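Local coordinates for ABC transporter periplasmic substrate-binding protein (Desulfovibrio alaskensis, PDB 5MY5), which probably serves as the periplasmic receptor of an ABC transporter, capturing tungstate with high selectivity and delivering it for uptake, at residues A136-M150 against N181-D193. The protein carries 2 engineered substitutions. Numbering follows the deposited sequence.
Sequences AVFVSRGDNSGTHKM and NVAAEKGGYTMTD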
# COMPACT_ATOMS: atom_id res chain seq x y z
N ALA A 136 -1.71 -26.25 3.48
CA ALA A 136 -2.63 -25.65 2.53
C ALA A 136 -1.85 -24.84 1.48
O ALA A 136 -0.84 -24.26 1.78
CB ALA A 136 -3.69 -24.76 3.23
N VAL A 137 -2.43 -24.77 0.31
CA VAL A 137 -1.85 -24.00 -0.80
C VAL A 137 -1.85 -22.55 -0.45
O VAL A 137 -2.87 -22.01 -0.00
CB VAL A 137 -2.58 -24.18 -2.12
CG1 VAL A 137 -2.05 -23.21 -3.18
CG2 VAL A 137 -2.41 -25.61 -2.63
N PHE A 138 -0.71 -21.93 -0.62
CA PHE A 138 -0.53 -20.47 -0.33
C PHE A 138 0.22 -19.90 -1.55
O PHE A 138 1.31 -20.40 -1.92
CB PHE A 138 0.26 -20.17 0.91
CG PHE A 138 0.33 -18.70 1.21
CD1 PHE A 138 1.29 -17.90 0.56
CD2 PHE A 138 -0.62 -18.04 2.03
CE1 PHE A 138 1.34 -16.54 0.76
CE2 PHE A 138 -0.57 -16.68 2.22
CZ PHE A 138 0.37 -15.93 1.60
N VAL A 139 -0.31 -18.84 -2.14
CA VAL A 139 0.23 -18.29 -3.36
C VAL A 139 0.88 -16.93 -3.12
O VAL A 139 0.27 -15.97 -2.68
CB VAL A 139 -0.86 -18.15 -4.44
CG1 VAL A 139 -0.24 -17.80 -5.72
CG2 VAL A 139 -1.70 -19.42 -4.60
N SER A 140 2.19 -16.89 -3.36
CA SER A 140 3.04 -15.69 -3.30
C SER A 140 3.16 -15.03 -4.70
O SER A 140 3.32 -15.79 -5.70
CB SER A 140 4.50 -16.10 -2.83
OG SER A 140 5.40 -15.06 -2.79
N ARG A 141 3.27 -13.73 -4.71
CA ARG A 141 3.64 -12.96 -5.92
C ARG A 141 5.01 -13.45 -6.48
O ARG A 141 5.16 -13.50 -7.71
CB ARG A 141 3.71 -11.50 -5.63
CG ARG A 141 2.38 -10.81 -5.27
CD ARG A 141 1.56 -10.56 -6.50
NE ARG A 141 2.26 -9.57 -7.34
CZ ARG A 141 2.22 -8.28 -7.23
NH1 ARG A 141 1.44 -7.63 -6.38
NH2 ARG A 141 2.97 -7.54 -8.05
N GLY A 142 5.98 -13.79 -5.61
CA GLY A 142 7.35 -14.18 -6.07
C GLY A 142 8.01 -13.24 -7.07
O GLY A 142 8.76 -13.71 -7.89
N ASP A 143 7.79 -11.93 -6.96
CA ASP A 143 8.29 -10.99 -7.99
C ASP A 143 9.03 -9.79 -7.46
O ASP A 143 9.31 -8.84 -8.25
CB ASP A 143 7.10 -10.53 -8.86
CG ASP A 143 6.13 -9.64 -8.14
OD1 ASP A 143 6.14 -9.54 -6.89
OD2 ASP A 143 5.26 -9.12 -8.85
N ASN A 144 9.39 -9.79 -6.19
CA ASN A 144 10.05 -8.69 -5.51
C ASN A 144 9.29 -7.37 -5.54
O ASN A 144 9.86 -6.31 -5.27
CB ASN A 144 11.51 -8.51 -6.01
CG ASN A 144 12.23 -9.83 -6.25
OD1 ASN A 144 12.53 -10.19 -7.40
ND2 ASN A 144 12.52 -10.55 -5.19
N SER A 145 8.00 -7.42 -5.82
CA SER A 145 7.19 -6.25 -5.65
C SER A 145 7.07 -5.79 -4.21
O SER A 145 7.36 -6.54 -3.27
CB SER A 145 5.77 -6.50 -6.18
OG SER A 145 5.14 -7.61 -5.49
N GLY A 146 6.51 -4.61 -3.99
CA GLY A 146 6.18 -4.16 -2.68
C GLY A 146 5.25 -5.13 -1.94
O GLY A 146 5.44 -5.42 -0.76
N THR A 147 4.26 -5.61 -2.66
CA THR A 147 3.31 -6.59 -2.08
C THR A 147 4.11 -7.87 -1.67
O THR A 147 3.88 -8.45 -0.57
CB THR A 147 2.20 -6.91 -3.11
OG1 THR A 147 1.45 -5.69 -3.35
CG2 THR A 147 1.27 -7.97 -2.58
N HIS A 148 4.98 -8.36 -2.56
CA HIS A 148 5.76 -9.55 -2.27
C HIS A 148 6.63 -9.39 -1.04
O HIS A 148 6.62 -10.21 -0.12
CB HIS A 148 6.68 -9.88 -3.45
CG HIS A 148 7.38 -11.17 -3.28
ND1 HIS A 148 8.58 -11.41 -3.93
CD2 HIS A 148 7.13 -12.27 -2.51
CE1 HIS A 148 8.99 -12.63 -3.63
NE2 HIS A 148 8.14 -13.17 -2.75
N LYS A 149 7.26 -8.23 -0.92
CA LYS A 149 8.03 -7.91 0.24
C LYS A 149 7.21 -7.90 1.56
O LYS A 149 7.66 -8.42 2.60
CB LYS A 149 8.73 -6.58 -0.01
CG LYS A 149 9.95 -6.73 -0.92
CD LYS A 149 10.42 -5.37 -1.43
CE LYS A 149 11.50 -5.54 -2.47
NZ LYS A 149 11.79 -4.20 -3.05
N MET A 150 6.00 -7.32 1.52
CA MET A 150 5.11 -7.36 2.62
C MET A 150 4.72 -8.78 3.01
O MET A 150 4.84 -9.16 4.19
CB MET A 150 3.87 -6.55 2.25
CG MET A 150 2.72 -6.48 3.21
SD MET A 150 3.22 -5.96 4.86
CE MET A 150 1.76 -6.55 5.60
N ASN A 181 -5.94 -15.07 -9.29
CA ASN A 181 -6.46 -16.11 -10.18
C ASN A 181 -5.81 -17.47 -10.03
O ASN A 181 -6.53 -18.46 -9.98
CB ASN A 181 -6.57 -15.61 -11.61
CG ASN A 181 -7.78 -14.63 -11.74
OD1 ASN A 181 -8.91 -15.08 -11.60
ND2 ASN A 181 -7.55 -13.38 -11.78
N VAL A 182 -4.50 -17.52 -9.75
CA VAL A 182 -3.92 -18.80 -9.42
C VAL A 182 -4.40 -19.37 -8.10
O VAL A 182 -4.76 -20.57 -8.02
CB VAL A 182 -2.39 -18.71 -9.41
CG1 VAL A 182 -1.80 -20.02 -8.86
CG2 VAL A 182 -1.87 -18.34 -10.80
N ALA A 183 -4.57 -18.54 -7.07
CA ALA A 183 -5.12 -18.99 -5.79
C ALA A 183 -6.54 -19.50 -6.03
O ALA A 183 -6.90 -20.57 -5.50
CB ALA A 183 -5.10 -17.91 -4.77
N ALA A 184 -7.33 -18.83 -6.90
CA ALA A 184 -8.67 -19.35 -7.18
C ALA A 184 -8.66 -20.70 -7.87
O ALA A 184 -9.39 -21.58 -7.44
CB ALA A 184 -9.48 -18.35 -7.98
N GLU A 185 -7.79 -20.89 -8.87
CA GLU A 185 -7.71 -22.12 -9.62
C GLU A 185 -7.27 -23.26 -8.69
O GLU A 185 -7.76 -24.43 -8.85
CB GLU A 185 -6.84 -21.95 -10.85
CG GLU A 185 -6.83 -23.14 -11.81
CD GLU A 185 -5.83 -24.23 -11.46
OE1 GLU A 185 -4.72 -23.91 -10.95
OE2 GLU A 185 -6.14 -25.42 -11.73
N LYS A 186 -6.40 -22.94 -7.75
CA LYS A 186 -5.76 -23.96 -6.90
C LYS A 186 -6.53 -24.20 -5.65
O LYS A 186 -6.22 -25.11 -4.91
CB LYS A 186 -4.31 -23.62 -6.62
CG LYS A 186 -3.45 -23.79 -7.85
CD LYS A 186 -2.04 -23.48 -7.45
CE LYS A 186 -1.05 -23.62 -8.58
NZ LYS A 186 -0.96 -25.05 -8.95
N GLY A 187 -7.62 -23.46 -5.40
CA GLY A 187 -8.19 -23.51 -4.04
C GLY A 187 -7.31 -23.14 -2.86
O GLY A 187 -7.37 -23.75 -1.79
N GLY A 188 -6.56 -22.07 -3.06
CA GLY A 188 -5.49 -21.64 -2.22
C GLY A 188 -5.75 -20.35 -1.54
O GLY A 188 -6.79 -19.70 -1.82
N TYR A 189 -4.89 -20.03 -0.60
CA TYR A 189 -4.87 -18.78 0.12
C TYR A 189 -3.89 -17.83 -0.55
O TYR A 189 -2.89 -18.27 -1.09
CB TYR A 189 -4.47 -19.01 1.55
CG TYR A 189 -5.53 -19.82 2.32
CD1 TYR A 189 -5.55 -21.18 2.24
CD2 TYR A 189 -6.47 -19.19 3.06
CE1 TYR A 189 -6.50 -21.91 2.91
CE2 TYR A 189 -7.41 -19.94 3.80
CZ TYR A 189 -7.45 -21.27 3.61
OH TYR A 189 -8.38 -22.01 4.42
N THR A 190 -4.08 -16.52 -0.39
CA THR A 190 -3.07 -15.56 -0.91
C THR A 190 -3.24 -14.26 -0.10
O THR A 190 -4.34 -13.92 0.38
CB THR A 190 -3.16 -15.38 -2.41
OG1 THR A 190 -1.99 -14.66 -2.85
CG2 THR A 190 -4.34 -14.61 -2.85
N MET A 191 -2.17 -13.48 -0.02
CA MET A 191 -2.22 -12.12 0.54
C MET A 191 -2.32 -11.15 -0.66
O MET A 191 -1.53 -11.25 -1.64
CB MET A 191 -0.99 -11.81 1.39
CG MET A 191 -1.07 -10.48 2.11
SD MET A 191 0.50 -9.68 2.42
CE MET A 191 0.86 -9.09 0.76
N THR A 192 -3.27 -10.20 -0.52
CA THR A 192 -3.50 -9.14 -1.54
C THR A 192 -3.70 -7.84 -0.93
O THR A 192 -4.09 -7.74 0.21
CB THR A 192 -4.68 -9.50 -2.42
OG1 THR A 192 -4.87 -8.54 -3.47
CG2 THR A 192 -5.93 -9.66 -1.67
N ASP A 193 -3.37 -6.76 -1.68
CA ASP A 193 -3.86 -5.45 -1.19
C ASP A 193 -5.43 -5.52 -1.33
O ASP A 193 -5.93 -6.15 -2.23
CB ASP A 193 -3.29 -4.28 -2.05
CG ASP A 193 -3.63 -4.46 -3.48
OD1 ASP A 193 -3.23 -5.40 -4.21
OD2 ASP A 193 -4.42 -3.61 -3.93
O HOH W 1 -5.35 -25.53 -0.05
O HOH W 2 0.48 -13.17 -1.65
O HOH W 3 -0.64 -5.88 -5.05
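One face of the F138 ring lies against the backbone of the neighbouring strand, with Y189 O 3.8 Å above its plane and T190 CA beside it, both offset toward the rim. W155 meets this ring edge-to-face, so a flat, apolar phenylalanine suits a place between strand and helix 146-155. The Y189 ring instead presents its edge to V137 O, while A136 CB rests obliquely on CE1; the Y189 hydroxyl hydrogen-bonds to D115 and to the backbone N of A117. Strands 138-140 and 189-193 run parallel, held by Y189 N to V137 O, just before the first strand (2.9 Å, almost straight at 177°), and by V139 N to Y189 O at 2.8 Å. Where the strands splay, T190 takes over with its side chain: OG1, set anti to the backbone N (chi1 -169°), donates to V139 O at 2.6 Å. A water bridges the strands by donating to V139 O and M191 O. V139 turns CG2 onto A183 CB (3.7 Å) and CG1 onto V182, a branched residue filling the angle between strand and helix 176-186. That helix ends in a Schellman motif at G187, whose positive phi favours glycine; V137 CG1 lies against G188 CA, where bare backbone lets the chains come close. Farther along, flexible M191 bends at chi3 (75°) to lay CE on T147 CG2, 3.5 Å away, and SD beside M150 CG. Strand 138-140 thus lies between parallel neighbours 169-171 and 189-193, which helix 176-186 connects: the carbonyls of V137, Y189 and V139 are met by amides, a hydroxyl and water, while apolar groups seal both helices to the sheet.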